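Local coordinates for putative oxygenase (Streptomyces coelicolor, PDB 2OG5), which catalyses the iron(II)- and 2-oxoglutarate-dependent 3-hydroxylation of L-asparagine to (2S,3S)-3-hydroxyasparagine, a building block of the calcium-dependent antibiotic, at residues Gly206-Cys211 against Ala291-Leu296; Thr177-Asn182 against Thr309-Thr314; Asn74-Trp79 against Leu134-Gly139; Glu46-Ile51 against Ala78-Leu83; Asp225-Pro230 against Ala250-Gly255. All blocks are in the same frame, centred on the assembly; numbering follows the deposited sequence. Where two conformers were deposited one is given.

In the fold
From the N terminus, helix 42-58 opens contact 4, which closes a short loop at Ala78-Leu83. Contact 3 starts just before that closure, on Asn74-Trp79, and ends on helix 128-140, so the two meet on Ala78 and Trp79 and tie four helices together on one flank. The next three contacts nest: contact 2 opens at Thr177-Asn182, contact 1 at Gly206-Cys211, and contact 5 opens and closes within both, at 225-230 and 250-255. Contact 1 then closes at 291-296 and contact 2 at 309-314. Contacts 1 and 2 belong to one four-stranded antiparallel sheet, where strands 207-211 and 309-313 are neighbours; contact 5 lies across the chain's centre from contact 4.

Contact 1: residues Gly206-Cys211 against Ala291-Leu296; sequences GLRTAC and AVTHRL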
# COMPACT_ATOMS: atom_id res chain seq x y z
N GLY A 206 2.56 6.26 13.28
CA GLY A 206 1.67 6.84 12.28
C GLY A 206 2.19 6.56 10.88
O GLY A 206 3.40 6.56 10.63
N LEU A 207 1.26 6.31 9.97
CA LEU A 207 1.56 6.21 8.55
C LEU A 207 1.87 7.61 8.05
O LEU A 207 1.14 8.55 8.35
CB LEU A 207 0.35 5.68 7.79
CG LEU A 207 0.40 5.65 6.26
CD1 LEU A 207 1.43 4.67 5.76
CD2 LEU A 207 -0.99 5.33 5.72
N ARG A 208 2.93 7.74 7.26
CA ARG A 208 3.26 9.02 6.64
C ARG A 208 3.17 8.87 5.13
O ARG A 208 3.73 7.91 4.57
CB ARG A 208 4.67 9.48 7.02
CG ARG A 208 4.90 9.64 8.54
CD ARG A 208 6.13 10.51 8.79
NE ARG A 208 5.83 11.93 8.61
CZ ARG A 208 6.75 12.87 8.34
NH1 ARG A 208 8.02 12.56 8.17
NH2 ARG A 208 6.38 14.13 8.23
N THR A 209 2.47 9.78 4.47
CA THR A 209 2.39 9.78 2.99
C THR A 209 2.81 11.14 2.46
O THR A 209 2.42 12.17 3.00
CB THR A 209 0.97 9.41 2.49
OG1 THR A 209 0.02 10.37 2.95
CG2 THR A 209 0.57 8.02 2.99
N ALA A 210 3.62 11.16 1.39
CA ALA A 210 4.04 12.42 0.77
C ALA A 210 3.94 12.33 -0.75
O ALA A 210 4.48 11.41 -1.35
CB ALA A 210 5.45 12.76 1.18
N CYS A 211 3.27 13.30 -1.35
CA CYS A 211 2.97 13.26 -2.77
C CYS A 211 3.87 14.19 -3.55
O CYS A 211 4.11 15.34 -3.13
CB CYS A 211 1.50 13.64 -2.98
SG CYS A 211 0.89 13.46 -4.67
N ALA A 291 4.49 15.87 4.28
CA ALA A 291 3.85 14.57 4.51
C ALA A 291 2.64 14.71 5.42
O ALA A 291 2.65 15.51 6.37
CB ALA A 291 4.85 13.60 5.13
N VAL A 292 1.60 13.93 5.13
CA VAL A 292 0.44 13.81 5.99
C VAL A 292 0.72 12.60 6.87
O VAL A 292 1.14 11.55 6.38
CB VAL A 292 -0.87 13.61 5.19
CG1 VAL A 292 -2.06 13.41 6.12
CG2 VAL A 292 -1.11 14.77 4.24
N THR A 293 0.52 12.74 8.18
CA THR A 293 0.73 11.66 9.11
C THR A 293 -0.60 11.26 9.70
O THR A 293 -1.33 12.11 10.22
CB THR A 293 1.71 12.05 10.25
OG1 THR A 293 2.95 12.49 9.66
CG2 THR A 293 1.99 10.87 11.17
N HIS A 294 -0.88 9.95 9.61
CA HIS A 294 -2.15 9.31 9.97
C HIS A 294 -1.93 8.22 11.04
O HIS A 294 -1.20 7.27 10.77
CB HIS A 294 -2.77 8.59 8.74
CG HIS A 294 -2.51 9.22 7.39
ND1 HIS A 294 -3.49 9.85 6.66
CD2 HIS A 294 -1.40 9.24 6.61
CE1 HIS A 294 -2.99 10.27 5.51
NE2 HIS A 294 -1.72 9.90 5.45
N ARG A 295 -2.54 8.31 12.24
CA ARG A 295 -2.60 7.15 13.10
C ARG A 295 -3.89 6.41 12.75
O ARG A 295 -4.99 6.89 13.04
CB ARG A 295 -2.61 7.52 14.57
CG ARG A 295 -2.70 6.32 15.48
CD ARG A 295 -2.62 6.72 16.92
NE ARG A 295 -2.91 5.59 17.79
CZ ARG A 295 -4.08 5.38 18.39
NH1 ARG A 295 -5.10 6.20 18.24
NH2 ARG A 295 -4.22 4.32 19.17
N LEU A 296 -3.76 5.26 12.11
CA LEU A 296 -4.93 4.53 11.65
C LEU A 296 -5.67 3.89 12.82
O LEU A 296 -5.05 3.46 13.80
CB LEU A 296 -4.51 3.47 10.63
CG LEU A 296 -3.96 4.02 9.31
CD1 LEU A 296 -3.25 2.91 8.52
CD2 LEU A 296 -5.08 4.66 8.50
O HOH W 1 3.44 14.93 8.88
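Arg208 turns its CG away from its own carbonyl carbon (chi1 -58°) and bends at chi3 (78°), which brings the guanidinium to Thr293, whose OG1 lies beside its own backbone N. Arg208 NE donates to Thr293 OG1 at 3.1 Å, the oxygen sitting at the guanidinium edge near its plane. Ala291 CB lies over one face of the same group, 3.5 Å from Arg208 NH2. A water accepts from Arg208 NH2, donates to Ala291 O and lies 2.6 Å from Thr293 OG1. The stronger partner of the charge is Asp288 of helix 274-290, in a salt bridge with Arg208 NH1. Arg208 and Thr293 form a non-hydrogen-bonded antiparallel pair in the four-stranded sheet of the jelly roll, whose outer strand 292-294 follows directly on that helix. The hydrogen-bonded pairs on either side are Leu207 with His294 and Thr209 with Val292; His294 N to Leu207 O measures 2.8 Å. Their side chains occupy the other face. In one of its two conformers the His294 ring presents its edge to Thr209, His294 NE2 to Thr209 OG1 3.1 Å, a bond that stays doubtful. Leu207 CD2 reaches Leu296 CD1 at 4.3 Å, and both leucines rest on Ala302 of strand 301-305.

Contact 2: residues Thr177-Asn182 against Thr309-Thr314; sequences TFHNEN and TVHGRT. With NA (sodium ion), chain B.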
# COMPACT_ATOMS: atom_id res chain seq x y z
N THR A 177 11.71 4.65 6.33
CA THR A 177 12.03 5.76 5.43
C THR A 177 11.12 5.78 4.20
O THR A 177 10.69 4.72 3.72
CB THR A 177 13.54 5.74 5.00
OG1 THR A 177 13.75 6.60 3.87
CG2 THR A 177 13.99 4.36 4.62
N PHE A 178 10.83 6.99 3.70
CA PHE A 178 9.93 7.18 2.56
C PHE A 178 10.34 6.38 1.34
O PHE A 178 11.51 6.36 0.96
CB PHE A 178 9.86 8.66 2.16
CG PHE A 178 9.05 9.51 3.11
CD1 PHE A 178 7.68 9.33 3.26
CD2 PHE A 178 9.68 10.51 3.84
CE1 PHE A 178 6.95 10.13 4.14
CE2 PHE A 178 8.95 11.32 4.71
CZ PHE A 178 7.59 11.13 4.85
N HIS A 179 9.35 5.74 0.71
CA HIS A 179 9.58 4.96 -0.49
C HIS A 179 8.28 4.74 -1.25
O HIS A 179 7.19 4.72 -0.68
CB HIS A 179 10.19 3.60 -0.14
CG HIS A 179 9.30 2.74 0.72
ND1 HIS A 179 9.15 2.95 2.08
CD2 HIS A 179 8.51 1.69 0.41
CE1 HIS A 179 8.30 2.06 2.56
NE2 HIS A 179 7.90 1.28 1.57
N ASN A 180 8.43 4.55 -2.56
CA ASN A 180 7.40 3.90 -3.37
C ASN A 180 7.52 2.40 -3.10
O ASN A 180 8.64 1.89 -2.98
CB ASN A 180 7.60 4.16 -4.86
CG ASN A 180 7.41 5.62 -5.24
OD1 ASN A 180 8.36 6.28 -5.65
ND2 ASN A 180 6.19 6.12 -5.11
N GLU A 181 6.39 1.73 -2.97
CA GLU A 181 6.38 0.28 -2.75
C GLU A 181 7.02 -0.43 -3.94
O GLU A 181 6.62 -0.21 -5.08
CB GLU A 181 4.95 -0.22 -2.56
CG GLU A 181 4.87 -1.62 -1.99
CD GLU A 181 5.37 -1.71 -0.58
OE1 GLU A 181 5.36 -0.68 0.12
OE2 GLU A 181 5.80 -2.81 -0.15
N ASN A 182 8.00 -1.28 -3.66
CA ASN A 182 8.68 -2.10 -4.65
C ASN A 182 9.15 -1.25 -5.83
O ASN A 182 8.94 -1.60 -6.99
CB ASN A 182 7.80 -3.27 -5.12
CG ASN A 182 7.44 -4.23 -3.98
OD1 ASN A 182 6.46 -4.99 -4.06
ND2 ASN A 182 8.22 -4.20 -2.91
N THR A 309 2.90 8.97 -4.87
CA THR A 309 3.01 9.16 -3.44
C THR A 309 3.92 8.11 -2.83
O THR A 309 3.74 6.92 -3.08
CB THR A 309 1.61 9.11 -2.80
OG1 THR A 309 0.85 10.19 -3.34
CG2 THR A 309 1.64 9.26 -1.27
N VAL A 310 4.90 8.57 -2.05
CA VAL A 310 5.74 7.72 -1.22
C VAL A 310 5.15 7.59 0.17
O VAL A 310 4.35 8.43 0.60
CB VAL A 310 7.18 8.27 -1.12
CG1 VAL A 310 7.85 8.31 -2.49
CG2 VAL A 310 7.21 9.69 -0.48
N HIS A 311 5.51 6.53 0.88
CA HIS A 311 5.04 6.38 2.26
C HIS A 311 6.16 5.90 3.16
O HIS A 311 7.17 5.35 2.73
CB HIS A 311 3.83 5.46 2.34
CG HIS A 311 4.13 4.02 2.04
ND1 HIS A 311 4.21 3.53 0.76
CD2 HIS A 311 4.37 2.98 2.87
CE1 HIS A 311 4.48 2.24 0.81
NE2 HIS A 311 4.59 1.88 2.07
N GLY A 312 5.94 6.15 4.45
CA GLY A 312 6.83 5.74 5.52
C GLY A 312 6.03 5.60 6.80
O GLY A 312 4.80 5.55 6.78
N ARG A 313 6.73 5.48 7.91
CA ARG A 313 6.09 5.24 9.18
C ARG A 313 6.99 5.72 10.29
O ARG A 313 8.20 5.51 10.25
CB ARG A 313 5.82 3.74 9.39
CG ARG A 313 4.74 3.50 10.44
CD ARG A 313 5.07 2.40 11.44
NE ARG A 313 5.84 1.32 10.85
CZ ARG A 313 7.14 1.11 11.04
NH1 ARG A 313 7.87 1.91 11.82
NH2 ARG A 313 7.73 0.10 10.42
N THR A 314 6.40 6.32 11.32
CA THR A 314 7.18 6.75 12.48
C THR A 314 7.63 5.55 13.33
O THR A 314 7.07 4.46 13.24
CB THR A 314 6.36 7.68 13.37
OG1 THR A 314 5.19 6.99 13.82
CG2 THR A 314 5.96 8.93 12.62
NA NA B . 5.77 0.14 1.91
O HOH W 2 6.81 -1.51 2.09
O HOH W 3 5.75 -0.05 3.94
O HOH W 4 3.65 -0.92 2.81
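His179 and His311 form a hydrogen-bonded antiparallel pair across the strands, and both side chains rise from the same face of the sheet. Each places CG between its backbone N and carbonyl carbon (chi1 62° and 69°), a crowded rotamer that brings the two imidazoles together obliquely, planes at 53°. Both NE2 atoms turn to one sodium ion, which His179 NE2 binds at 2.4 Å and His311 NE2 at 2.1 Å. The rotation of the first ring is fixed from behind: His179 ND1 donates to Thr177 O at 2.9 Å, within the ring plane. Glu181, two residues past the strand, has CG anti to its N and bends at chi2, bringing OE1 to 2.0 Å from the sodium ion. This carboxylate lies nearly coplanar with the His311 ring, Glu181 OE1 being 3.1 Å from His311 CE1 at the ring edge. Its other oxygen forms a long, weak ion pair with Arg329. Val310, on the opposite face of the sheet, packs CG2 against Phe178 CD1 at 3.8 Å and CG1 against the Asn180 amide, whose OD1 accepts from Val264 N. Three waters fill the remaining metal positions, each roughly across the ion from one protein ligand. Sodium here occupies the iron site, and His179, Glu181 and His311 form the His-X-Glu...His facial triad of iron(II)/2-oxoglutarate dioxygenases.

Contact 3: residues Asn74-Trp79 against Leu134-Gly139; sequences NAWHAW and LMTACG
Trp79 NE1 aims its N-H at Met135 SD, 3.4 Å away and almost in line (171° at the hydrogen), a weak bond but the one direct hydrogen bond across this contact. The sulfur lies at the edge of the indole, near its plane, which makes it a Met-aromatic contact. A bend at chi3 (-68°) keeps the methyl beside the same edge, Met135 CE 3.6 Å from Trp79 NE1. Ala75, on the same segment as Trp79, also touches the sulfur, its CB 3.5 Å from Met135 SD. Trp76, CG anti to its backbone N (chi1 167°), lays its indole on the backbone of 134-139. Gly139, with no side chain, allows its CA to sit over the five-membered ring of Trp76, 3.5 Å from the ring centroid in a CH-pi contact. The contact joins the last part of helix 66-76 and the type I turn Trp76-Trp79 to helix 128-140; Ile51 of helix 42-58 packs on Met135 as well. The six-membered part of Trp76 runs on to Thr136 CA, and on the way Trp76 CE3 lies 3.4 Å from Met135 O. Within the turn, Trp76 CZ3 lies over the middle of the Trp79 ring. Thr136 OG1 bonds back to Val132 O and approaches Trp79 CH2 obliquely at 3.7 Å. A water bridges His77 NE2 and Cys138 O, its oxygen 2.9 Å from Cys138 O, to which it donates.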
# COMPACT_ATOMS: atom_id res chain seq x y z
N ASN A 74 -17.28 -10.03 -7.74
CA ASN A 74 -18.74 -9.97 -7.82
C ASN A 74 -19.35 -9.25 -6.63
O ASN A 74 -20.29 -8.46 -6.78
CB ASN A 74 -19.31 -11.38 -7.96
CG ASN A 74 -19.03 -11.99 -9.33
OD1 ASN A 74 -18.74 -13.19 -9.45
ND2 ASN A 74 -19.13 -11.17 -10.38
N ALA A 75 -18.82 -9.49 -5.44
CA ALA A 75 -19.34 -8.85 -4.22
C ALA A 75 -19.06 -7.35 -4.21
O ALA A 75 -19.86 -6.57 -3.70
CB ALA A 75 -18.76 -9.53 -2.97
N TRP A 76 -17.93 -6.93 -4.77
CA TRP A 76 -17.65 -5.50 -4.88
C TRP A 76 -18.82 -4.76 -5.54
O TRP A 76 -19.20 -3.67 -5.13
CB TRP A 76 -16.36 -5.26 -5.68
CG TRP A 76 -16.21 -3.84 -6.06
CD1 TRP A 76 -16.45 -3.29 -7.28
CD2 TRP A 76 -15.85 -2.76 -5.19
NE1 TRP A 76 -16.23 -1.93 -7.24
CE2 TRP A 76 -15.87 -1.58 -5.96
CE3 TRP A 76 -15.51 -2.67 -3.84
CZ2 TRP A 76 -15.55 -0.33 -5.42
CZ3 TRP A 76 -15.19 -1.43 -3.31
CH2 TRP A 76 -15.21 -0.28 -4.10
N HIS A 77 -19.39 -5.36 -6.57
CA HIS A 77 -20.45 -4.69 -7.31
C HIS A 77 -21.78 -4.60 -6.58
O HIS A 77 -22.68 -3.90 -7.04
CB HIS A 77 -20.57 -5.31 -8.70
CG HIS A 77 -19.41 -4.94 -9.57
ND1 HIS A 77 -19.26 -3.66 -10.06
CD2 HIS A 77 -18.31 -5.63 -9.95
CE1 HIS A 77 -18.12 -3.59 -10.73
NE2 HIS A 77 -17.53 -4.77 -10.68
N ALA A 78 -21.88 -5.27 -5.43
CA ALA A 78 -23.01 -5.08 -4.51
C ALA A 78 -22.84 -3.88 -3.56
O ALA A 78 -23.79 -3.49 -2.88
CB ALA A 78 -23.25 -6.35 -3.68
N TRP A 79 -21.64 -3.30 -3.48
CA TRP A 79 -21.41 -2.15 -2.60
C TRP A 79 -22.31 -0.97 -2.98
O TRP A 79 -22.72 -0.85 -4.14
CB TRP A 79 -19.96 -1.65 -2.65
CG TRP A 79 -18.95 -2.45 -1.90
CD1 TRP A 79 -18.84 -3.81 -1.86
CD2 TRP A 79 -17.86 -1.94 -1.12
NE1 TRP A 79 -17.75 -4.17 -1.10
CE2 TRP A 79 -17.13 -3.04 -0.63
CE3 TRP A 79 -17.42 -0.65 -0.80
CZ2 TRP A 79 -15.99 -2.90 0.17
CZ3 TRP A 79 -16.29 -0.51 0.01
CH2 TRP A 79 -15.59 -1.62 0.48
N LEU A 134 -9.90 -7.49 -0.70
CA LEU A 134 -9.92 -8.05 -2.04
C LEU A 134 -11.10 -7.51 -2.86
O LEU A 134 -10.99 -7.33 -4.08
CB LEU A 134 -9.87 -9.59 -2.01
CG LEU A 134 -8.54 -10.17 -1.48
CD1 LEU A 134 -8.50 -11.69 -1.58
CD2 LEU A 134 -7.33 -9.58 -2.19
N MET A 135 -12.22 -7.20 -2.20
CA MET A 135 -13.33 -6.53 -2.90
C MET A 135 -12.86 -5.17 -3.43
O MET A 135 -13.04 -4.86 -4.61
CB MET A 135 -14.56 -6.36 -2.00
CG MET A 135 -15.30 -7.65 -1.74
SD MET A 135 -16.87 -7.43 -0.85
CE MET A 135 -16.29 -6.90 0.77
N THR A 136 -12.22 -4.38 -2.57
CA THR A 136 -11.77 -3.05 -2.98
C THR A 136 -10.72 -3.14 -4.09
O THR A 136 -10.73 -2.34 -5.03
CB THR A 136 -11.21 -2.24 -1.81
OG1 THR A 136 -12.18 -2.24 -0.74
CG2 THR A 136 -10.92 -0.80 -2.23
N ALA A 137 -9.81 -4.11 -3.99
CA ALA A 137 -8.80 -4.30 -5.03
C ALA A 137 -9.44 -4.55 -6.38
O ALA A 137 -9.01 -4.02 -7.40
CB ALA A 137 -7.87 -5.46 -4.67
N CYS A 138 -10.49 -5.38 -6.39
CA CYS A 138 -11.20 -5.67 -7.63
C CYS A 138 -12.00 -4.48 -8.18
O CYS A 138 -12.32 -4.44 -9.37
CB CYS A 138 -12.12 -6.88 -7.44
SG CYS A 138 -11.27 -8.44 -7.26
N GLY A 139 -12.37 -3.54 -7.31
CA GLY A 139 -12.98 -2.29 -7.74
C GLY A 139 -12.02 -1.31 -8.38
O GLY A 139 -12.39 -0.61 -9.34
O HOH W 5 -14.76 -4.27 -10.99

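Contact 4: residues Glu46-Ile51 against Ala78-Leu83; sequences ELVEEI and AWPATL
Residues 46-51 of helix 42-58 lie alongside the link Ala78-Pro80, with Val48 CA and Trp79 CA 6.1 Å apart. Here, in the N-terminal helical part of the protein, helix 42-58 packs on the connection between helices 66-76 and 81-92, with Pro80 at the N-cap of the latter. No hydrogen bond crosses the contact, and apolar side chains carry it. Val48 sits at the middle with its two methyls divided. CG1, anti to the backbone N (chi1 174°), lies over the face of the six-membered ring of Trp79, 4.0 Å from its centroid, a CH-pi contact. Trp76 meets the opposite face, so the indole is held between the two. The other methyl, Val48 CG2, is lodged among Trp79, Pro80 and Leu83, and lies 3.8 Å from Leu83 CD1. Leu47, next to it, and Ile51, a turn later, extend the apolar strip. Leu47 CD2 reaches the proline ring end-on, 3.7 Å from Pro80 CD. Farther along the helix Ile51 reaches out with an extended chain (chi2 161°) and sets its CD1 3.8 Å from Ala78 CB and 3.4 Å from Ala78 O.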
# COMPACT_ATOMS: atom_id res chain seq x y z
N GLU A 46 -23.38 -0.65 7.26
CA GLU A 46 -24.13 -1.89 7.49
C GLU A 46 -24.20 -2.79 6.25
O GLU A 46 -24.09 -4.01 6.35
CB GLU A 46 -25.54 -1.57 8.00
CG GLU A 46 -25.54 -1.02 9.41
CD GLU A 46 -26.92 -0.58 9.89
OE1 GLU A 46 -27.86 -0.52 9.07
OE2 GLU A 46 -27.05 -0.29 11.09
N LEU A 47 -24.37 -2.17 5.09
CA LEU A 47 -24.45 -2.93 3.84
C LEU A 47 -23.11 -3.59 3.51
O LEU A 47 -23.07 -4.78 3.19
CB LEU A 47 -24.89 -2.02 2.69
CG LEU A 47 -24.92 -2.64 1.29
CD1 LEU A 47 -25.69 -3.96 1.27
CD2 LEU A 47 -25.51 -1.66 0.27
N VAL A 48 -22.03 -2.83 3.62
CA VAL A 48 -20.69 -3.38 3.36
C VAL A 48 -20.38 -4.50 4.36
O VAL A 48 -19.81 -5.53 3.98
CB VAL A 48 -19.60 -2.28 3.37
CG1 VAL A 48 -18.20 -2.90 3.24
CG2 VAL A 48 -19.84 -1.27 2.25
N GLU A 49 -20.78 -4.32 5.62
CA GLU A 49 -20.60 -5.36 6.63
C GLU A 49 -21.33 -6.65 6.23
O GLU A 49 -20.76 -7.74 6.32
CB GLU A 49 -21.10 -4.86 8.00
CG GLU A 49 -20.93 -5.87 9.13
CD GLU A 49 -21.49 -5.38 10.44
OE1 GLU A 49 -22.61 -4.82 10.44
OE2 GLU A 49 -20.82 -5.57 11.48
N GLU A 50 -22.57 -6.52 5.78
CA GLU A 50 -23.35 -7.67 5.32
C GLU A 50 -22.67 -8.37 4.15
O GLU A 50 -22.56 -9.59 4.13
CB GLU A 50 -24.76 -7.23 4.90
CG GLU A 50 -25.69 -8.38 4.46
CD GLU A 50 -27.07 -7.90 3.99
OE1 GLU A 50 -27.24 -6.68 3.73
OE2 GLU A 50 -27.98 -8.75 3.87
N ILE A 51 -22.22 -7.58 3.19
CA ILE A 51 -21.57 -8.10 2.00
C ILE A 51 -20.25 -8.81 2.36
O ILE A 51 -19.97 -9.90 1.87
CB ILE A 51 -21.29 -6.98 0.97
CG1 ILE A 51 -22.60 -6.40 0.42
CG2 ILE A 51 -20.46 -7.51 -0.19
CD1 ILE A 51 -22.43 -5.02 -0.22
N ALA A 78 -21.88 -5.27 -5.43
CA ALA A 78 -23.01 -5.08 -4.51
C ALA A 78 -22.84 -3.88 -3.56
O ALA A 78 -23.79 -3.49 -2.88
CB ALA A 78 -23.25 -6.35 -3.68
N TRP A 79 -21.64 -3.30 -3.48
CA TRP A 79 -21.41 -2.15 -2.60
C TRP A 79 -22.31 -0.97 -2.98
O TRP A 79 -22.72 -0.85 -4.14
CB TRP A 79 -19.96 -1.65 -2.65
CG TRP A 79 -18.95 -2.45 -1.90
CD1 TRP A 79 -18.84 -3.81 -1.86
CD2 TRP A 79 -17.86 -1.94 -1.12
NE1 TRP A 79 -17.75 -4.17 -1.10
CE2 TRP A 79 -17.13 -3.04 -0.63
CE3 TRP A 79 -17.42 -0.65 -0.80
CZ2 TRP A 79 -15.99 -2.90 0.17
CZ3 TRP A 79 -16.29 -0.51 0.01
CH2 TRP A 79 -15.59 -1.62 0.48
N PRO A 80 -22.61 -0.09 -2.01
CA PRO A 80 -23.37 1.11 -2.35
C PRO A 80 -22.72 1.94 -3.45
O PRO A 80 -21.50 2.09 -3.48
CB PRO A 80 -23.40 1.91 -1.05
CG PRO A 80 -22.58 1.21 -0.08
CD PRO A 80 -22.28 -0.17 -0.58
N ALA A 81 -23.55 2.49 -4.33
CA ALA A 81 -23.06 3.30 -5.44
C ALA A 81 -22.23 4.49 -4.98
O ALA A 81 -21.30 4.89 -5.67
CB ALA A 81 -24.23 3.78 -6.30
N THR A 82 -22.58 5.06 -3.83
CA THR A 82 -21.84 6.20 -3.28
C THR A 82 -20.35 5.88 -3.15
O THR A 82 -19.50 6.66 -3.58
CB THR A 82 -22.37 6.58 -1.88
OG1 THR A 82 -22.52 5.40 -1.10
CG2 THR A 82 -23.71 7.26 -2.00
N LEU A 83 -20.04 4.73 -2.57
CA LEU A 83 -18.65 4.32 -2.33
C LEU A 83 -17.96 3.91 -3.62
O LEU A 83 -16.79 4.19 -3.81
CB LEU A 83 -18.60 3.18 -1.31
CG LEU A 83 -19.10 3.53 0.10
CD1 LEU A 83 -19.14 2.29 0.99
CD2 LEU A 83 -18.23 4.61 0.72

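Contact 5: residues Asp225-Pro230 against Ala250-Gly255; sequences DALWAP and APVLLG
Leu253 presses its CB onto the Trp228 indole, above the centre of the six-membered ring at 3.6 Å from the centroid and only 8° off the normal. Its CD1 spreads over the same face toward the pyrrole part, 3.4 Å from Trp228 NE1, and also touches Leu227 CB at 3.7 Å. Trp228 begins by pointing away from the other segment, but with CG anti to its carbonyl carbon (chi1 -76°) the ring returns to the strand, Trp228 CH2 meeting Gly255 O obliquely at 3.4 Å. Behind them, Leu227 O, near the C-terminal end of helix 221-227, accepts two backbone N-H groups. Val252 N lies 3.0 Å from Leu227 O, in the carbonyl plane, whereas Leu253 N comes from above that plane, though along a nearly straight N-H (176°). Leu227 CD2 rests on Val252 CB at 3.9 Å, with Phe232 touching both side chains. Pro251 CB packs against Trp228 O, and Pro251 CA makes a C-H...O contact of 3.3 Å with Ala229 O. Farther out, Arg257 forms a cation-pi contact with Trp228, and Pro260 touches both Trp228 and Leu253. The contact thus fastens the end of helix 221-227 to the first strand of a two-stranded beta hairpin, 253-255 with 260-262.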
# COMPACT_ATOMS: atom_id res chain seq x y z
N ASP A 225 16.02 19.25 -12.32
CA ASP A 225 16.84 18.75 -13.44
C ASP A 225 17.53 17.43 -13.11
O ASP A 225 17.55 16.51 -13.93
CB ASP A 225 17.89 19.80 -13.84
CG ASP A 225 17.30 20.97 -14.62
OD1 ASP A 225 16.12 20.91 -15.05
OD2 ASP A 225 18.04 21.96 -14.81
N ALA A 226 18.09 17.32 -11.90
CA ALA A 226 18.75 16.08 -11.48
C ALA A 226 17.78 14.89 -11.44
O ALA A 226 18.11 13.80 -11.89
CB ALA A 226 19.41 16.27 -10.11
N LEU A 227 16.56 15.11 -10.94
CA LEU A 227 15.61 14.02 -10.74
C LEU A 227 15.08 13.45 -12.06
O LEU A 227 14.64 12.30 -12.11
CB LEU A 227 14.45 14.47 -9.84
CG LEU A 227 14.82 14.76 -8.38
CD1 LEU A 227 13.66 15.44 -7.65
CD2 LEU A 227 15.26 13.49 -7.66
N TRP A 228 15.14 14.25 -13.13
CA TRP A 228 14.78 13.79 -14.48
C TRP A 228 15.91 13.05 -15.20
O TRP A 228 15.69 12.47 -16.26
CB TRP A 228 14.32 14.97 -15.35
CG TRP A 228 12.94 15.45 -15.05
CD1 TRP A 228 12.60 16.59 -14.39
CD2 TRP A 228 11.71 14.80 -15.38
NE1 TRP A 228 11.24 16.70 -14.29
CE2 TRP A 228 10.66 15.61 -14.89
CE3 TRP A 228 11.39 13.61 -16.05
CZ2 TRP A 228 9.32 15.27 -15.05
CZ3 TRP A 228 10.06 13.28 -16.21
CH2 TRP A 228 9.04 14.10 -15.70
N ALA A 229 17.12 13.09 -14.64
CA ALA A 229 18.29 12.48 -15.28
C ALA A 229 18.44 11.02 -14.85
O ALA A 229 18.07 10.67 -13.72
CB ALA A 229 19.55 13.27 -14.94
N PRO A 230 18.98 10.17 -15.73
CA PRO A 230 19.16 8.76 -15.40
C PRO A 230 20.36 8.52 -14.49
O PRO A 230 21.35 7.89 -14.90
CB PRO A 230 19.37 8.11 -16.78
CG PRO A 230 20.03 9.16 -17.56
CD PRO A 230 19.43 10.46 -17.11
N ALA A 250 18.50 5.08 -13.72
CA ALA A 250 17.27 5.62 -14.30
C ALA A 250 16.83 6.85 -13.54
O ALA A 250 17.31 7.09 -12.43
CB ALA A 250 16.18 4.56 -14.26
N PRO A 251 15.92 7.65 -14.12
CA PRO A 251 15.40 8.82 -13.42
C PRO A 251 14.46 8.49 -12.28
O PRO A 251 13.90 7.39 -12.22
CB PRO A 251 14.62 9.57 -14.52
CG PRO A 251 15.06 8.97 -15.81
CD PRO A 251 15.36 7.54 -15.48
N VAL A 252 14.30 9.46 -11.38
CA VAL A 252 13.31 9.38 -10.32
C VAL A 252 11.96 9.87 -10.83
O VAL A 252 10.93 9.25 -10.55
CB VAL A 252 13.76 10.18 -9.08
CG1 VAL A 252 12.59 10.47 -8.15
CG2 VAL A 252 14.86 9.41 -8.34
N LEU A 253 11.95 10.96 -11.59
CA LEU A 253 10.71 11.50 -12.14
C LEU A 253 10.42 10.88 -13.50
O LEU A 253 11.33 10.65 -14.29
CB LEU A 253 10.77 13.03 -12.25
CG LEU A 253 10.85 13.79 -10.92
CD1 LEU A 253 11.08 15.28 -11.16
CD2 LEU A 253 9.60 13.58 -10.06
N LEU A 254 9.13 10.63 -13.75
CA LEU A 254 8.65 9.91 -14.94
C LEU A 254 7.43 10.61 -15.51
O LEU A 254 6.60 11.15 -14.77
CB LEU A 254 8.25 8.47 -14.58
CG LEU A 254 9.30 7.60 -13.88
CD1 LEU A 254 8.65 6.39 -13.23
CD2 LEU A 254 10.36 7.19 -14.89
N GLY A 255 7.30 10.60 -16.84
CA GLY A 255 6.07 11.07 -17.48
C GLY A 255 6.00 12.56 -17.72
O GLY A 255 6.93 13.17 -18.25